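Local structure of putative aldolase (Bacteroides vulgatus ATCC 8482, 3DXI) at residues A[74-79]-A[100-105]; A[46-51]-A[91-96]. The protein is of unestablished function but is probably an aldolase-like protein built on a TIM barrel. One frame throughout, in Å; residues are numbered along the deposited sequence.

Interaction 1 (A[74-79]-A[100-105])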
loop_
_atom_site.group_PDB
_atom_site.type_symbol
_atom_site.label_atom_id
_atom_site.label_comp_id
_atom_site.label_asym_id
_atom_site.label_seq_id
_atom_site.Cartn_x
_atom_site.Cartn_y
_atom_site.Cartn_z
ATOM N N LYS A 74 14.269 -23.270 -10.555
ATOM C CA LYS A 74 12.953 -23.292 -9.917
ATOM C C LYS A 74 11.889 -23.947 -10.792
ATOM O O LYS A 74 12.159 -24.325 -11.930
ATOM C CB LYS A 74 12.530 -21.865 -9.563
ATOM C CG LYS A 74 13.592 -21.105 -8.774
ATOM C CD LYS A 74 13.981 -21.853 -7.499
ATOM C CE LYS A 74 14.971 -21.061 -6.656
ATOM N NZ LYS A 74 14.443 -19.718 -6.250
ATOM N N LYS A 75 10.684 -24.104 -10.254
ATOM C CA LYS A 75 9.607 -24.704 -11.027
ATOM C C LYS A 75 9.026 -23.668 -11.988
ATOM O O LYS A 75 8.930 -22.483 -11.661
ATOM C CB LYS A 75 8.529 -25.269 -10.097
ATOM C CG LYS A 75 8.948 -26.592 -9.438
ATOM C CD LYS A 75 7.834 -27.193 -8.614
ATOM C CE LYS A 75 8.149 -28.620 -8.204
ATOM N NZ LYS A 75 6.983 -29.269 -7.538
ATOM N N ILE A 76 8.654 -24.120 -13.179
ATOM C CA ILE A 76 8.123 -23.230 -14.203
ATOM C C ILE A 76 6.654 -23.504 -14.505
ATOM O O ILE A 76 6.219 -24.657 -14.573
ATOM C CB ILE A 76 8.929 -23.377 -15.519
ATOM C CG1 ILE A 76 10.407 -23.076 -15.267
ATOM C CG2 ILE A 76 8.372 -22.444 -16.586
ATOM C CD1 ILE A 76 10.682 -21.645 -14.878
ATOM N N ALA A 77 5.895 -22.434 -14.692
ATOM C CA ALA A 77 4.485 -22.559 -15.004
ATOM C C ALA A 77 4.105 -21.630 -16.148
ATOM O O ALA A 77 4.781 -20.631 -16.405
ATOM C CB ALA A 77 3.647 -22.219 -13.775
ATOM N N ILE A 78 3.033 -21.986 -16.846
ATOM C CA ILE A 78 2.492 -21.147 -17.904
ATOM C C ILE A 78 0.993 -21.139 -17.608
ATOM O O ILE A 78 0.494 -21.998 -16.873
ATOM C CB ILE A 78 2.760 -21.703 -19.343
ATOM C CG1 ILE A 78 2.016 -23.019 -19.569
ATOM C CG2 ILE A 78 4.265 -21.832 -19.582
ATOM C CD1 ILE A 78 0.585 -22.835 -20.042
HETATM N N MSE A 79 0.275 -20.175 -18.166
HETATM C CA MSE A 79 -1.153 -20.085 -17.921
HETATM C C MSE A 79 -1.979 -20.252 -19.189
HETATM O O MSE A 79 -1.533 -19.906 -20.286
HETATM C CB MSE A 79 -1.475 -18.737 -17.261
HETATM C CG MSE A 79 -2.956 -18.436 -17.125
HETATM SE SE MSE A 79 -3.297 -16.864 -16.044
HETATM C CE MSE A 79 -3.281 -17.728 -14.307
ATOM N N LEU A 100 9.185 -29.513 -19.951
ATOM C CA LEU A 100 9.749 -28.170 -19.902
ATOM C C LEU A 100 9.028 -27.296 -18.881
ATOM O O LEU A 100 9.621 -26.384 -18.296
ATOM C CB LEU A 100 9.672 -27.519 -21.286
ATOM C CG LEU A 100 10.431 -28.246 -22.402
ATOM C CD1 LEU A 100 10.223 -27.530 -23.729
ATOM C CD2 LEU A 100 11.910 -28.313 -22.049
ATOM N N VAL A 101 7.749 -27.580 -18.669
ATOM C CA VAL A 101 6.936 -26.816 -17.731
ATOM C C VAL A 101 6.368 -27.731 -16.658
ATOM O O VAL A 101 5.840 -28.803 -16.960
ATOM C CB VAL A 101 5.791 -26.093 -18.472
ATOM C CG1 VAL A 101 4.813 -25.457 -17.473
ATOM C CG2 VAL A 101 6.387 -25.027 -19.389
ATOM N N ASP A 102 6.482 -27.296 -15.406
ATOM C CA ASP A 102 6.012 -28.063 -14.262
ATOM C C ASP A 102 4.525 -27.960 -14.006
ATOM O O ASP A 102 3.850 -28.969 -13.789
ATOM C CB ASP A 102 6.763 -27.616 -13.009
ATOM C CG ASP A 102 8.255 -27.819 -13.135
ATOM O OD1 ASP A 102 8.691 -28.990 -13.074
ATOM O OD2 ASP A 102 8.985 -26.817 -13.314
HETATM N N MSE A 103 4.012 -26.737 -14.043
HETATM C CA MSE A 103 2.606 -26.507 -13.763
HETATM C C MSE A 103 1.869 -25.696 -14.811
HETATM O O MSE A 103 2.411 -24.756 -15.396
HETATM C CB MSE A 103 2.466 -25.805 -12.415
HETATM C CG MSE A 103 1.042 -25.424 -12.056
HETATM SE SE MSE A 103 0.993 -24.335 -10.447
HETATM C CE MSE A 103 1.011 -25.766 -9.124
ATOM N N ILE A 104 0.617 -26.078 -15.031
ATOM C CA ILE A 104 -0.253 -25.399 -15.970
ATOM C C ILE A 104 -1.334 -24.748 -15.121
ATOM O O ILE A 104 -2.108 -25.442 -14.458
ATOM C CB ILE A 104 -0.932 -26.391 -16.940
ATOM C CG1 ILE A 104 0.122 -27.239 -17.662
ATOM C CG2 ILE A 104 -1.795 -25.625 -17.935
ATOM C CD1 ILE A 104 1.127 -26.438 -18.487
ATOM N N ARG A 105 -1.367 -23.421 -15.104
ATOM C CA ARG A 105 -2.389 -22.726 -14.334
ATOM C C ARG A 105 -3.501 -22.342 -15.288
ATOM O O ARG A 105 -3.245 -21.999 -16.439
ATOM C CB ARG A 105 -1.830 -21.477 -13.675
ATOM C CG ARG A 105 -0.750 -21.747 -12.661
ATOM C CD ARG A 105 -0.261 -20.428 -12.132
ATOM N NE ARG A 105 -0.754 -20.147 -10.802
ATOM C CZ ARG A 105 -0.769 -18.941 -10.253
ATOM N NH1 ARG A 105 -0.332 -17.884 -10.924
ATOM N NH2 ARG A 105 -1.174 -18.805 -9.006
#
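Asp102 and Ile76 join at the start of two neighbouring parallel strands, 75-81 and 103-108, of the eight-stranded TIM barrel, connected by a beta-alpha-beta crossover through helix 90-94. From Asp102, CB lies 3.4 Å from Ile76 O. With chi1 at -60°, Asp102 CG stands anti to the carbonyl carbon and beside the backbone N, 4.0 Å from Lys75 CG. At the tip, Asp102 OD2 accepts the Ile76 N-H through its anti lone pair, 2.7 Å from Asp102 OD2 to Ile76 N and nearly straight at 166°. A carboxylate suits this place, where it takes up a strand amide and also pairs with Arg69. Ile76 O in turn accepts two donors, Asp102 N and Met103 N. Parallel bonding then continues from Ile78 N to Met103 O and from Arg105 N to Ile78 O.

Side chains alternate across the sheet. Ala77, Met103, Met79 and Arg105 share the inner face, where the Arg105 guanidinium forms salt bridges with Glu42 and Asp216; the small methyl of Ala77 fits close to its neighbour, CB lying 4.0 Å from Met103 CB. Ile78 and Ile104 point the other way, toward the helical layer, lying side by side as branched residues suited to a strand. Ile78 CG1 packs 3.7 Å from Ile104 CD1, while Ile78 CG2 meets Val101 CG2 at 3.8 Å.

Interaction 2 (A[46-51]-A[91-96])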
loop_
_atom_site.group_PDB
_atom_site.type_symbol
_atom_site.label_atom_id
_atom_site.label_comp_id
_atom_site.label_asym_id
_atom_site.label_seq_id
_atom_site.Cartn_x
_atom_site.Cartn_y
_atom_site.Cartn_z
ATOM N N ARG A 46 0.179 -19.774 -23.064
ATOM C CA ARG A 46 0.272 -20.667 -24.208
ATOM C C ARG A 46 -1.069 -20.290 -24.854
ATOM O O ARG A 46 -2.089 -20.226 -24.172
ATOM C CB ARG A 46 0.297 -22.143 -23.792
ATOM C CG ARG A 46 1.665 -22.666 -23.336
ATOM C CD ARG A 46 2.696 -22.720 -24.471
ATOM N NE ARG A 46 2.509 -23.857 -25.377
ATOM C CZ ARG A 46 3.271 -24.102 -26.445
ATOM N NH1 ARG A 46 4.281 -23.292 -26.748
ATOM N NH2 ARG A 46 3.017 -25.147 -27.226
ATOM N N ASN A 47 -1.069 -20.007 -26.147
ATOM C CA ASN A 47 -2.294 -19.590 -26.820
ATOM C C ASN A 47 -2.419 -20.124 -28.230
ATOM O O ASN A 47 -1.444 -20.550 -28.835
ATOM C CB ASN A 47 -2.343 -18.058 -26.930
ATOM C CG ASN A 47 -3.152 -17.400 -25.829
ATOM O OD1 ASN A 47 -2.625 -16.598 -25.057
ATOM N ND2 ASN A 47 -4.440 -17.713 -25.766
ATOM N N LYS A 48 -3.640 -20.074 -28.744
ATOM C CA LYS A 48 -3.915 -20.460 -30.117
ATOM C C LYS A 48 -3.702 -19.133 -30.850
ATOM O O LYS A 48 -3.643 -18.087 -30.215
ATOM C CB LYS A 48 -5.361 -20.945 -30.247
ATOM C CG LYS A 48 -5.616 -22.265 -29.515
ATOM C CD LYS A 48 -7.067 -22.734 -29.639
ATOM C CE LYS A 48 -8.026 -21.830 -28.886
ATOM N NZ LYS A 48 -9.418 -22.383 -28.865
ATOM N N PRO A 49 -3.564 -19.150 -32.183
ATOM C CA PRO A 49 -3.353 -17.879 -32.890
ATOM C C PRO A 49 -4.388 -16.803 -32.559
ATOM O O PRO A 49 -5.591 -17.004 -32.732
ATOM C CB PRO A 49 -3.380 -18.300 -34.354
ATOM C CG PRO A 49 -2.774 -19.675 -34.299
ATOM C CD PRO A 49 -3.478 -20.289 -33.111
ATOM N N SER A 50 -3.901 -15.662 -32.078
ATOM C CA SER A 50 -4.753 -14.535 -31.707
ATOM C C SER A 50 -4.988 -13.599 -32.887
ATOM O O SER A 50 -4.099 -13.397 -33.710
ATOM C CB SER A 50 -4.105 -13.746 -30.565
ATOM O OG SER A 50 -4.875 -12.600 -30.238
ATOM N N LYS A 51 -6.184 -13.023 -32.957
ATOM C CA LYS A 51 -6.521 -12.099 -34.036
ATOM C C LYS A 51 -5.630 -10.858 -33.959
ATOM O O LYS A 51 -5.055 -10.426 -34.957
ATOM C CB LYS A 51 -7.997 -11.694 -33.950
ATOM C CG LYS A 51 -8.428 -10.732 -35.048
ATOM C CD LYS A 51 -9.881 -10.316 -34.900
ATOM C CE LYS A 51 -10.295 -9.376 -36.024
ATOM N NZ LYS A 51 -11.716 -8.932 -35.899
ATOM N N ASN A 91 -3.708 -30.721 -26.954
ATOM C CA ASN A 91 -2.597 -31.359 -27.661
ATOM C C ASN A 91 -1.582 -30.365 -28.220
ATOM O O ASN A 91 -0.387 -30.463 -27.937
ATOM C CB ASN A 91 -3.108 -32.250 -28.798
ATOM C CG ASN A 91 -3.542 -33.622 -28.311
ATOM O OD1 ASN A 91 -2.774 -34.339 -27.659
ATOM N ND2 ASN A 91 -4.777 -33.996 -28.629
ATOM N N HIS A 92 -2.043 -29.401 -29.005
ATOM C CA HIS A 92 -1.102 -28.447 -29.564
ATOM C C HIS A 92 -0.568 -27.477 -28.520
ATOM O O HIS A 92 0.589 -27.069 -28.585
ATOM C CB HIS A 92 -1.731 -27.651 -30.702
ATOM C CG HIS A 92 -0.727 -26.897 -31.516
ATOM N ND1 HIS A 92 -1.067 -25.836 -32.329
ATOM C CD2 HIS A 92 0.613 -27.052 -31.636
ATOM C CE1 HIS A 92 0.023 -25.370 -32.914
ATOM N NE2 HIS A 92 1.056 -26.089 -32.512
ATOM N N LEU A 93 -1.409 -27.114 -27.555
ATOM C CA LEU A 93 -1.012 -26.176 -26.506
ATOM C C LEU A 93 -0.010 -26.710 -25.485
ATOM O O LEU A 93 0.951 -26.020 -25.134
ATOM C CB LEU A 93 -2.248 -25.673 -25.749
ATOM C CG LEU A 93 -3.250 -24.780 -26.479
ATOM C CD1 LEU A 93 -4.484 -24.576 -25.618
ATOM C CD2 LEU A 93 -2.596 -23.448 -26.802
ATOM N N LEU A 94 -0.218 -27.936 -25.014
ATOM C CA LEU A 94 0.651 -28.487 -23.976
ATOM C C LEU A 94 1.599 -29.629 -24.341
ATOM O O LEU A 94 2.686 -29.737 -23.775
ATOM C CB LEU A 94 -0.216 -28.915 -22.786
ATOM C CG LEU A 94 -1.125 -27.808 -22.237
ATOM C CD1 LEU A 94 -1.938 -28.312 -21.061
ATOM C CD2 LEU A 94 -0.276 -26.640 -21.814
ATOM N N LEU A 95 1.190 -30.479 -25.273
ATOM C CA LEU A 95 2.012 -31.612 -25.668
ATOM C C LEU A 95 3.455 -31.210 -25.995
ATOM O O LEU A 95 4.401 -31.872 -25.571
ATOM C CB LEU A 95 1.374 -32.318 -26.866
ATOM C CG LEU A 95 1.536 -33.834 -26.971
ATOM C CD1 LEU A 95 0.858 -34.513 -25.787
ATOM C CD2 LEU A 95 0.916 -34.310 -28.282
ATOM N N PRO A 96 3.644 -30.105 -26.737
ATOM C CA PRO A 96 5.016 -29.701 -27.070
ATOM C C PRO A 96 5.877 -29.269 -25.886
ATOM O O PRO A 96 7.103 -29.223 -25.998
ATOM C CB PRO A 96 4.811 -28.555 -28.063
ATOM C CG PRO A 96 3.473 -28.878 -28.695
ATOM C CD PRO A 96 2.663 -29.314 -27.500
#
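Arg46 turns back toward Leu93 through two bends, chi2 -67° placing CD and chi3 -77° placing NE, which comes to lie 2.7 Å from Leu93 O. This hydrogen bond is in the carbonyl plane and close to the guanidinium plane, the oxygen standing at the edge of the group. Arg46 NH2 adds two weak bonds, one to the same Leu93 O at 3.1 Å and one to His92 O at 3.4 Å. Arginine suits the place because several N-H groups on one flat head can serve neighbouring carbonyls of one helical turn. The contact lies at the surface, on the C-terminal side of the TIM barrel strands, where the loop after strand 40-45 meets helix 90-94 of the next beta-alpha unit. Arg46 NH1 turns to another partner, Thr60 O. Pro96 approaches the guanidinium obliquely, its CB 3.9 Å from Arg46 NH2.

Leu93 supplies the apolar half: its CD2 sits 3.6 Å from Asn47 C, against the loop backbone, and 4.2 Å from Lys48 CG. Lysine can pack its aliphatic stem here while carrying its charge onward, and Lys48 NZ forms a salt bridge with Asp89.

How the interactions relate
Interaction 1 is a buried contact of the barrel wall, whereas interaction 2 lies at the surface, their centres about 15 Å apart. Strand 75-81, helix 90-94 and strand 103-108 follow one another in the chain: interaction 1 pairs the two strands, and interaction 2 ties the helix between them to the loop leaving strand 40-45. The chemistry follows the place: a parallel backbone ladder, started by a carboxylate, with branched aliphatic packing in the buried wall, and an arginine head on backbone carbonyls of 91-96, beside one leucine, at the surface. The two meet directly: Arg46 N probably donates to Met79 O, Arg46 CG packs on Ile78 CD1, and Leu94 CD2 reaches Ile104 CD1 at 3.6 Å.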